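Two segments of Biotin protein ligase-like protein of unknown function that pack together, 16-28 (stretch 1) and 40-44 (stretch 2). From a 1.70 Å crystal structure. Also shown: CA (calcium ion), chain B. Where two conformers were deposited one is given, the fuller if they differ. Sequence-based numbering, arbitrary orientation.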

# COMPACT_ATOMS: atom_id res chain seq x y z
N ALA A 16 -9.09 -3.53 -14.30
CA ALA A 16 -10.44 -3.66 -14.80
C ALA A 16 -10.71 -5.12 -15.16
O ALA A 16 -9.89 -5.79 -15.83
CB ALA A 16 -10.68 -2.74 -16.02
N ALA A 17 -11.90 -5.60 -14.79
CA ALA A 17 -12.33 -6.97 -15.12
C ALA A 17 -12.57 -7.10 -16.63
O ALA A 17 -13.16 -6.21 -17.26
CB ALA A 17 -13.62 -7.32 -14.36
N GLY A 18 -12.06 -8.18 -17.18
CA GLY A 18 -12.24 -8.53 -18.59
C GLY A 18 -13.39 -9.48 -18.83
O GLY A 18 -14.14 -9.82 -17.93
N PRO A 19 -13.56 -9.88 -20.10
CA PRO A 19 -14.59 -10.85 -20.48
C PRO A 19 -14.57 -12.12 -19.63
O PRO A 19 -13.51 -12.71 -19.43
CB PRO A 19 -14.22 -11.18 -21.91
CG PRO A 19 -13.57 -9.91 -22.43
CD PRO A 19 -12.80 -9.39 -21.27
N GLY A 20 -15.72 -12.53 -19.12
CA GLY A 20 -15.82 -13.73 -18.33
C GLY A 20 -15.42 -13.53 -16.86
O GLY A 20 -15.55 -14.46 -16.08
N GLN A 21 -14.93 -12.35 -16.52
CA GLN A 21 -14.47 -12.02 -15.17
C GLN A 21 -15.41 -11.04 -14.45
O GLN A 21 -15.92 -10.07 -15.05
CB GLN A 21 -13.08 -11.39 -15.24
CG GLN A 21 -11.99 -12.19 -16.00
CD GLN A 21 -10.64 -11.45 -16.17
OE1 GLN A 21 -10.56 -10.23 -16.34
NE2 GLN A 21 -9.55 -12.23 -16.15
N ASP A 22 -15.65 -11.27 -13.15
CA ASP A 22 -16.28 -10.26 -12.30
C ASP A 22 -15.33 -9.98 -11.13
O ASP A 22 -14.55 -10.86 -10.75
CB ASP A 22 -17.65 -10.71 -11.76
CG ASP A 22 -18.64 -11.05 -12.87
OD1 ASP A 22 -18.66 -10.39 -13.93
OD2 ASP A 22 -19.41 -12.01 -12.66
N PRO A 23 -15.35 -8.75 -10.61
CA PRO A 23 -14.34 -8.35 -9.60
C PRO A 23 -14.16 -9.25 -8.37
O PRO A 23 -13.02 -9.63 -8.07
CB PRO A 23 -14.78 -6.93 -9.24
CG PRO A 23 -15.39 -6.42 -10.48
CD PRO A 23 -16.19 -7.61 -10.98
N PHE A 24 -15.24 -9.60 -7.67
CA PHE A 24 -15.11 -10.33 -6.41
C PHE A 24 -14.53 -11.71 -6.73
O PHE A 24 -13.53 -12.11 -6.11
CB PHE A 24 -16.45 -10.41 -5.71
CG PHE A 24 -16.41 -11.11 -4.36
CD1 PHE A 24 -15.74 -10.51 -3.29
CD2 PHE A 24 -17.03 -12.32 -4.16
CE1 PHE A 24 -15.72 -11.08 -2.05
CE2 PHE A 24 -16.98 -12.93 -2.90
CZ PHE A 24 -16.31 -12.33 -1.87
N ASP A 25 -15.13 -12.42 -7.69
CA ASP A 25 -14.62 -13.73 -8.12
C ASP A 25 -13.17 -13.67 -8.57
O ASP A 25 -12.34 -14.48 -8.12
CB ASP A 25 -15.47 -14.29 -9.25
CG ASP A 25 -15.02 -15.70 -9.67
OD1 ASP A 25 -15.51 -16.66 -9.05
OD2 ASP A 25 -14.20 -15.83 -10.61
N LEU A 26 -12.86 -12.71 -9.45
CA LEU A 26 -11.51 -12.57 -9.99
C LEU A 26 -10.48 -12.24 -8.91
O LEU A 26 -9.37 -12.79 -8.89
CB LEU A 26 -11.48 -11.49 -11.09
CG LEU A 26 -10.11 -11.34 -11.80
CD1 LEU A 26 -9.69 -12.69 -12.38
CD2 LEU A 26 -10.14 -10.22 -12.84
N ALA A 27 -10.82 -11.31 -8.04
CA ALA A 27 -9.90 -10.99 -6.94
C ALA A 27 -9.59 -12.22 -6.09
O ALA A 27 -8.44 -12.43 -5.69
CB ALA A 27 -10.48 -9.89 -6.09
N CYS A 28 -10.60 -13.02 -5.78
CA CYS A 28 -10.41 -14.27 -5.04
C CYS A 28 -9.57 -15.26 -5.79
O CYS A 28 -8.69 -15.92 -5.22
CB CYS A 28 -11.76 -14.92 -4.72
SG CYS A 28 -12.72 -14.07 -3.47
N VAL A 40 -6.95 -3.91 -6.55
CA VAL A 40 -8.33 -3.47 -6.63
C VAL A 40 -8.84 -3.85 -8.01
O VAL A 40 -8.50 -3.24 -9.00
CB VAL A 40 -8.52 -1.94 -6.42
CG1 VAL A 40 -10.00 -1.55 -6.52
CG2 VAL A 40 -7.90 -1.48 -5.12
N VAL A 41 -9.66 -4.88 -8.07
CA VAL A 41 -10.32 -5.28 -9.31
C VAL A 41 -11.65 -4.57 -9.39
O VAL A 41 -12.38 -4.53 -8.41
CB VAL A 41 -10.57 -6.79 -9.35
CG1 VAL A 41 -11.13 -7.20 -10.75
CG2 VAL A 41 -9.30 -7.56 -9.02
N TYR A 42 -11.98 -4.00 -10.54
CA TYR A 42 -13.22 -3.27 -10.67
C TYR A 42 -13.88 -3.51 -12.01
O TYR A 42 -13.26 -3.98 -12.98
CB TYR A 42 -12.98 -1.77 -10.41
CG TYR A 42 -12.09 -1.12 -11.46
CD1 TYR A 42 -12.64 -0.58 -12.59
CD2 TYR A 42 -10.72 -1.03 -11.28
CE1 TYR A 42 -11.87 0.01 -13.54
CE2 TYR A 42 -9.91 -0.41 -12.25
CZ TYR A 42 -10.49 0.10 -13.35
OH TYR A 42 -9.70 0.68 -14.34
N GLU A 43 -15.17 -3.21 -12.06
CA GLU A 43 -15.96 -3.35 -13.28
C GLU A 43 -17.06 -2.32 -13.17
O GLU A 43 -17.87 -2.39 -12.24
CB GLU A 43 -16.53 -4.77 -13.39
CG GLU A 43 -17.21 -5.04 -14.68
CD GLU A 43 -17.41 -6.52 -15.00
OE1 GLU A 43 -17.40 -7.41 -14.10
OE2 GLU A 43 -17.67 -6.81 -16.17
N LEU A 44 -17.03 -1.33 -14.08
CA LEU A 44 -18.01 -0.26 -14.10
C LEU A 44 -18.92 -0.40 -15.32
O LEU A 44 -18.45 -0.56 -16.47
CB LEU A 44 -17.33 1.13 -14.15
CG LEU A 44 -16.97 1.84 -12.85
CD1 LEU A 44 -15.67 1.28 -12.27
CD2 LEU A 44 -16.84 3.34 -13.08
CA CA B . -17.94 -9.14 -15.79
O HOH W 1 -16.65 -9.02 -17.76
O HOH W 2 -18.47 -11.28 -16.85
O HOH W 3 -20.23 -8.69 -16.20

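Stretch 1 meets the strand 40-44 twice: first as a parallel neighbour at Ala16, then, after a turn, as a helix running back nearly antiparallel, at 157° and 7.6 Å between axes. The parallel bridge pairs Ala16 with Tyr42, and one cross-stretch hydrogen bond secures it, from Ala17 N to Tyr42 O at 2.8 Å and nearly straight. A type II turn from Gly18 to Gln21 then reverses the chain. Gly20, with positive phi, sits where a CB would jam against the preceding carbonyl, so glycine fits. Gln21 braces the loop from within, Gln21 OE1 accepting from Gly18 N at 2.7 Å.

Pro23 opens the helix and lies against the strand, Pro23 CB 3.5 Å from Val41 O; a ring suits this first turn, where no backbone NH is needed for helical bonding. Val41 is the apolar centre. Val41 CG1 meets Leu26 CD2 at 3.8 Å and Pro23 CB at 4.0 Å, while Val41 CG2 meets Ala27 CB at 3.9 Å. CG1 is thus shared by Leu26 and Pro23, while Ala27, a single methyl directed toward the strand, packs on CG2. On the sheet face shared by Ala16 and Tyr42, the tyrosine, in the p rotamer, lays its ring against the alanine: Ala16 CA stands 4.0 Å from the centroid of the Tyr42 ring, almost on its normal.

Glu43 supplies the polar clamp. Its CB points sideways, but the extended t,t chain carries the carboxylate to calcium, which Glu43 OE1 and OE2 bind at 2.5 and 2.4 Å. Stretch 1 answers with Gln21 O at 2.3 Å and Asp22 OD1 at 2.4 Å from the calcium ion, and three waters bring the coordinating oxygens to seven. Asp22 OD1 and Glu43 OE1 approach to 3.2 Å as co-ligands; the shared cation offsets their charge. The rule is a small apolar core flanked by a metal tie, burying 439 Å² in all.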